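Local coordinates for scarecrow-like protein 3 (Arabidopsis thaliana, PDB 6KPB), which probably acts as a transcription factor in plant development, binding IDD-family zinc finger proteins such as JACKDAW through its GRAS domain, at residues L60-N65 with L360-L365; D352-N356 with E366-Y371. All coordinates share one frame; numbering follows the deposited sequence.

Contact 1: residues L60-N65 with L360-L365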
loop_
_atom_site.group_PDB
_atom_site.type_symbol
_atom_site.label_atom_id
_atom_site.label_comp_id
_atom_site.label_asym_id
_atom_site.label_seq_id
_atom_site.Cartn_x
_atom_site.Cartn_y
_atom_site.Cartn_z
ATOM N N LEU A 60 23.011 -12.956 5.757
ATOM C CA LEU A 60 22.132 -13.398 4.679
ATOM C C LEU A 60 22.322 -14.881 4.391
ATOM O O LEU A 60 21.349 -15.641 4.319
ATOM C CB LEU A 60 22.379 -12.566 3.421
ATOM C CG LEU A 60 21.921 -11.107 3.480
ATOM C CD1 LEU A 60 22.341 -10.341 2.234
ATOM C CD2 LEU A 60 20.413 -11.025 3.676
ATOM N N LEU A 61 23.574 -15.315 4.228
ATOM C CA LEU A 61 23.837 -16.729 3.987
ATOM C C LEU A 61 23.458 -17.574 5.197
ATOM O O LEU A 61 22.882 -18.659 5.049
ATOM C CB LEU A 61 25.306 -16.941 3.626
ATOM C CG LEU A 61 25.732 -16.715 2.172
ATOM C CD1 LEU A 61 25.837 -15.235 1.842
ATOM C CD2 LEU A 61 27.048 -17.424 1.903
ATOM N N THR A 62 23.768 -17.090 6.403
ATOM C CA THR A 62 23.432 -17.834 7.614
ATOM C C THR A 62 21.926 -18.001 7.751
ATOM O O THR A 62 21.426 -19.117 7.929
ATOM C CB THR A 62 24.001 -17.127 8.844
ATOM O OG1 THR A 62 25.344 -16.702 8.577
ATOM C CG2 THR A 62 24.000 -18.067 10.040
ATOM N N CYS A 63 21.184 -16.892 7.667
ATOM C CA CYS A 63 19.729 -16.956 7.754
ATOM C C CYS A 63 19.154 -17.907 6.716
ATOM O O CYS A 63 18.278 -18.721 7.028
ATOM C CB CYS A 63 19.134 -15.559 7.585
ATOM S SG CYS A 63 17.331 -15.526 7.492
ATOM N N ALA A 64 19.654 -17.835 5.479
ATOM C CA ALA A 64 19.151 -18.710 4.423
ATOM C C ALA A 64 19.350 -20.178 4.774
ATOM O O ALA A 64 18.497 -21.018 4.466
ATOM C CB ALA A 64 19.837 -18.381 3.099
ATOM N N ASN A 65 20.473 -20.509 5.416
ATOM C CA ASN A 65 20.675 -21.878 5.878
ATOM C C ASN A 65 19.644 -22.255 6.934
ATOM O O ASN A 65 19.074 -23.353 6.893
ATOM C CB ASN A 65 22.094 -22.049 6.421
ATOM C CG ASN A 65 23.084 -22.456 5.347
ATOM O OD1 ASN A 65 22.729 -23.151 4.394
ATOM N ND2 ASN A 65 24.332 -22.032 5.500
ATOM N N LEU A 360 17.656 -22.710 -2.954
ATOM C CA LEU A 360 17.613 -21.329 -2.485
ATOM C C LEU A 360 19.013 -20.731 -2.419
ATOM O O LEU A 360 19.235 -19.590 -2.842
ATOM C CB LEU A 360 16.931 -21.271 -1.115
ATOM C CG LEU A 360 16.387 -19.946 -0.563
ATOM C CD1 LEU A 360 17.486 -19.040 -0.016
ATOM C CD2 LEU A 360 15.578 -19.224 -1.625
ATOM N N MET A 361 19.974 -21.491 -1.888
ATOM C CA MET A 361 21.329 -20.970 -1.722
ATOM C C MET A 361 21.968 -20.653 -3.066
ATOM O O MET A 361 22.731 -19.685 -3.186
ATOM C CB MET A 361 22.183 -21.973 -0.944
ATOM C CG MET A 361 23.530 -21.425 -0.507
ATOM S SD MET A 361 23.368 -20.001 0.587
ATOM C CE MET A 361 22.408 -20.713 1.920
ATOM N N GLU A 362 21.674 -21.460 -4.087
ATOM C CA GLU A 362 22.164 -21.182 -5.433
ATOM C C GLU A 362 21.696 -19.813 -5.910
ATOM O O GLU A 362 22.505 -18.949 -6.265
ATOM C CB GLU A 362 21.692 -22.269 -6.399
ATOM C CG GLU A 362 22.442 -23.583 -6.308
ATOM C CD GLU A 362 21.815 -24.657 -7.176
ATOM O OE1 GLU A 362 20.584 -24.604 -7.386
ATOM O OE2 GLU A 362 22.548 -25.548 -7.653
ATOM N N ARG A 363 20.378 -19.601 -5.920
ATOM C CA ARG A 363 19.829 -18.346 -6.418
ATOM C C ARG A 363 20.237 -17.167 -5.545
ATOM O O ARG A 363 20.430 -16.061 -6.058
ATOM C CB ARG A 363 18.308 -18.443 -6.511
ATOM C CG ARG A 363 17.830 -19.668 -7.273
ATOM C CD ARG A 363 16.380 -19.538 -7.702
ATOM N NE ARG A 363 15.476 -19.384 -6.568
ATOM C CZ ARG A 363 15.032 -20.392 -5.825
ATOM N NH1 ARG A 363 15.414 -21.635 -6.090
ATOM N NH2 ARG A 363 14.204 -20.158 -4.816
ATOM N N LEU A 364 20.384 -17.382 -4.237
ATOM C CA LEU A 364 20.799 -16.295 -3.358
ATOM C C LEU A 364 22.225 -15.852 -3.659
ATOM O O LEU A 364 22.513 -14.650 -3.678
ATOM C CB LEU A 364 20.671 -16.719 -1.896
ATOM C CG LEU A 364 21.195 -15.703 -0.879
ATOM C CD1 LEU A 364 20.460 -14.383 -1.023
ATOM C CD2 LEU A 364 21.067 -16.233 0.534
ATOM N N LEU A 365 23.128 -16.804 -3.901
ATOM C CA LEU A 365 24.522 -16.454 -4.156
ATOM C C LEU A 365 24.660 -15.630 -5.431
ATOM O O LEU A 365 25.303 -14.575 -5.434
ATOM C CB LEU A 365 25.377 -17.718 -4.236
ATOM C CG LEU A 365 25.756 -18.346 -2.894
ATOM C CD1 LEU A 365 26.614 -19.583 -3.096
ATOM C CD2 LEU A 365 26.474 -17.328 -2.019
#
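Residues 60-65 and 360-365 are pieces of two helices that run nearly antiparallel, with 161° between their directions and 10.5 Å between the axes of the short segments; Ala64 and Met361 bring their CA atoms closest, 6.9 Å apart. Ala64 is the small residue at the middle of the interface. Its CB is met by three longer side chains of the partner helix: by Leu364 through CD2 at 3.6 Å, by Met361 through CE at 3.7 Å and, a little farther off, by CD1 of Leu360. Both leucines carry CG anti to the backbone N (chi1 175° for Leu364), which sends one methyl of each across to the alanine. CD2 of Leu364 also lies 3.8 Å from the backbone O of Leu60, one turn before Ala64. Met361 bends at both chi2 and chi3, which brings CE across against the near face of helix 60-65. There CE lies 3.5 Å from OD1 of Asn65, the two side chains crossing at about a right angle, and near the backbone O of Leu61. Toward the more open border, Leu61 and Leu365 also cross steeply and touch through their CD2 methyls, 4.0 Å apart. Behind the buried side, helix 92-109 supplies Phe100 against Leu364 and Arg107 against Leu360. No hydrogen bond passes between the segments, so the predicted leucine-repeat and PFYRE regions are joined here by van der Waals packing, mostly methyl on methyl with a few methyls against carbonyl oxygens, the bent methionine reaching Leu61, Ala64 and Asn65 at once.

Contact 2: residues D352-N356 with E366-Y371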
loop_
_atom_site.group_PDB
_atom_site.type_symbol
_atom_site.label_atom_id
_atom_site.label_comp_id
_atom_site.label_asym_id
_atom_site.label_seq_id
_atom_site.Cartn_x
_atom_site.Cartn_y
_atom_site.Cartn_z
ATOM N N ASP A 352 20.877 -11.524 -18.119
ATOM C CA ASP A 352 21.979 -12.445 -18.361
ATOM C C ASP A 352 22.585 -12.857 -17.023
ATOM O O ASP A 352 23.719 -12.503 -16.690
ATOM C CB ASP A 352 23.025 -11.810 -19.275
ATOM C CG ASP A 352 23.887 -12.843 -19.972
ATOM O OD1 ASP A 352 23.951 -13.990 -19.483
ATOM O OD2 ASP A 352 24.475 -12.519 -21.024
ATOM N N SER A 353 21.814 -13.620 -16.251
ATOM C CA SER A 353 22.262 -14.118 -14.962
ATOM C C SER A 353 21.543 -15.424 -14.666
ATOM O O SER A 353 20.381 -15.603 -15.036
ATOM C CB SER A 353 22.001 -13.107 -13.839
ATOM O OG SER A 353 22.637 -11.870 -14.103
ATOM N N ASP A 354 22.245 -16.337 -13.999
ATOM C CA ASP A 354 21.646 -17.604 -13.584
ATOM C C ASP A 354 20.926 -17.376 -12.262
ATOM O O ASP A 354 21.496 -17.525 -11.180
ATOM C CB ASP A 354 22.700 -18.696 -13.466
ATOM C CG ASP A 354 22.095 -20.068 -13.221
ATOM O OD1 ASP A 354 20.850 -20.183 -13.209
ATOM O OD2 ASP A 354 22.866 -21.033 -13.040
ATOM N N HIS A 355 19.651 -16.999 -12.354
ATOM C CA HIS A 355 18.790 -16.829 -11.193
ATOM C C HIS A 355 17.712 -17.903 -11.115
ATOM O O HIS A 355 16.739 -17.740 -10.369
ATOM C CB HIS A 355 18.151 -15.440 -11.205
ATOM C CG HIS A 355 19.133 -14.323 -11.039
ATOM N ND1 HIS A 355 18.815 -13.007 -11.299
ATOM C CD2 HIS A 355 20.425 -14.324 -10.633
ATOM C CE1 HIS A 355 19.869 -12.246 -11.065
ATOM N NE2 HIS A 355 20.860 -13.020 -10.659
ATOM N N ASN A 356 17.860 -18.994 -11.870
ATOM C CA ASN A 356 16.892 -20.081 -11.894
ATOM C C ASN A 356 17.477 -21.364 -11.313
ATOM O O ASN A 356 17.044 -22.465 -11.664
ATOM C CB ASN A 356 16.396 -20.326 -13.318
ATOM C CG ASN A 356 15.072 -21.064 -13.354
ATOM O OD1 ASN A 356 14.286 -21.004 -12.408
ATOM N ND2 ASN A 356 14.817 -21.766 -14.454
ATOM N N GLU A 366 24.054 -16.094 -6.525
ATOM C CA GLU A 366 24.199 -15.396 -7.798
ATOM C C GLU A 366 23.461 -14.063 -7.792
ATOM O O GLU A 366 24.002 -13.043 -8.232
ATOM C CB GLU A 366 23.711 -16.284 -8.944
ATOM C CG GLU A 366 24.761 -17.261 -9.441
ATOM C CD GLU A 366 26.028 -16.563 -9.898
ATOM O OE1 GLU A 366 25.958 -15.768 -10.860
ATOM O OE2 GLU A 366 27.091 -16.798 -9.286
ATOM N N SER A 367 22.219 -14.051 -7.296
ATOM C CA SER A 367 21.444 -12.813 -7.297
ATOM C C SER A 367 22.096 -11.742 -6.432
ATOM O O SER A 367 21.967 -10.547 -6.725
ATOM C CB SER A 367 20.015 -13.079 -6.824
ATOM O OG SER A 367 20.003 -13.621 -5.514
ATOM N N LEU A 368 22.795 -12.143 -5.367
ATOM C CA LEU A 368 23.530 -11.171 -4.565
ATOM C C LEU A 368 24.581 -10.456 -5.402
ATOM O O LEU A 368 24.748 -9.237 -5.295
ATOM C CB LEU A 368 24.177 -11.855 -3.360
ATOM C CG LEU A 368 23.331 -11.967 -2.089
ATOM C CD1 LEU A 368 24.085 -12.723 -1.005
ATOM C CD2 LEU A 368 22.926 -10.586 -1.599
ATOM N N TYR A 369 25.291 -11.197 -6.256
ATOM C CA TYR A 369 26.311 -10.581 -7.099
ATOM C C TYR A 369 25.689 -9.709 -8.181
ATOM O O TYR A 369 26.196 -8.620 -8.474
ATOM C CB TYR A 369 27.201 -11.656 -7.720
ATOM C CG TYR A 369 28.270 -12.180 -6.789
ATOM C CD1 TYR A 369 29.517 -11.573 -6.722
ATOM C CD2 TYR A 369 28.033 -13.279 -5.977
ATOM C CE1 TYR A 369 30.499 -12.048 -5.873
ATOM C CE2 TYR A 369 29.007 -13.762 -5.124
ATOM C CZ TYR A 369 30.238 -13.142 -5.075
ATOM O OH TYR A 369 31.210 -13.621 -4.227
ATOM N N THR A 370 24.593 -10.170 -8.789
ATOM C CA THR A 370 23.971 -9.411 -9.870
ATOM C C THR A 370 23.436 -8.077 -9.367
ATOM O O THR A 370 23.745 -7.019 -9.928
ATOM C CB THR A 370 22.849 -10.228 -10.514
ATOM O OG1 THR A 370 23.386 -11.436 -11.068
ATOM C CG2 THR A 370 22.175 -9.426 -11.619
ATOM N N TYR A 371 22.637 -8.104 -8.301
ATOM C CA TYR A 371 22.013 -6.880 -7.818
ATOM C C TYR A 371 22.973 -6.001 -7.029
ATOM O O TYR A 371 22.705 -4.804 -6.879
ATOM C CB TYR A 371 20.776 -7.219 -6.986
ATOM C CG TYR A 371 19.655 -7.762 -7.839
ATOM C CD1 TYR A 371 18.791 -6.907 -8.511
ATOM C CD2 TYR A 371 19.480 -9.129 -8.003
ATOM C CE1 TYR A 371 17.773 -7.398 -9.307
ATOM C CE2 TYR A 371 18.465 -9.630 -8.795
ATOM C CZ TYR A 371 17.616 -8.760 -9.445
ATOM O OH TYR A 371 16.604 -9.256 -10.236
#
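The loop 352-356, leaving strand 345-351, runs past one flank of the helical segment 366-371, with the CA atoms of His355 and Ser367 6.2 Å apart and those of Ser353 and Thr370 7.1 Å apart. Thr370 is the polar hub: its OG1 makes hydrogen bonds to NE2 of His355 at 3.0 Å and to OG of Ser353 at 3.2 Å. With chi1 at -61° its OG1 stands anti to the carbonyl carbon, on the side of the loop. The imidazole lies between two serines, CB of Ser353 over one face and CB of Ser367 over the other, both displaced toward the rim; the latter is a CH-pi contact, 4.1 Å from the ring centroid. Thr370 OG1 approaches the ring at its edge. Near CE1 of His355, the Tyr371 ring lies at 22° to the imidazole but slid aside, so the two barely overlap, and its CE2 comes 3.7 Å from that CE1. Beside the histidine, CB of Glu366 packs 3.4 Å from the backbone O of Asp354, the centre of an inverse gamma turn, while its carboxylate turns to a salt bridge with Arg472. Arg472 also donates to Thr370 OG1, and His416 bonds ND1 of His355. The imidazole, bonded at both nitrogens and packed on both faces, is thus probably held in its rotation and ties the loop to the helix that follows it.

How the contacts relate
The two contacts follow one another along helix 360-381, their centres about 12 Å apart: contact 1 uses its first turns and contact 2 the residues immediately after. Along the chain 60-65 comes first, then 352-356, 360-365 and 366-371, so the segments alternate. In contact 1 the shared helix meets the N-terminal helix 49-69, whereas in contact 2 it meets the loop leaving strand 345-351 of the central sheet. The contacts touch directly, CD of Arg363 lying 3.2 Å from O of His355, while Leu60 and Leu61 pack on Leu368. Helix 360-381 therefore connects the N-terminal helices with the sheet-bearing part of the GRAS domain.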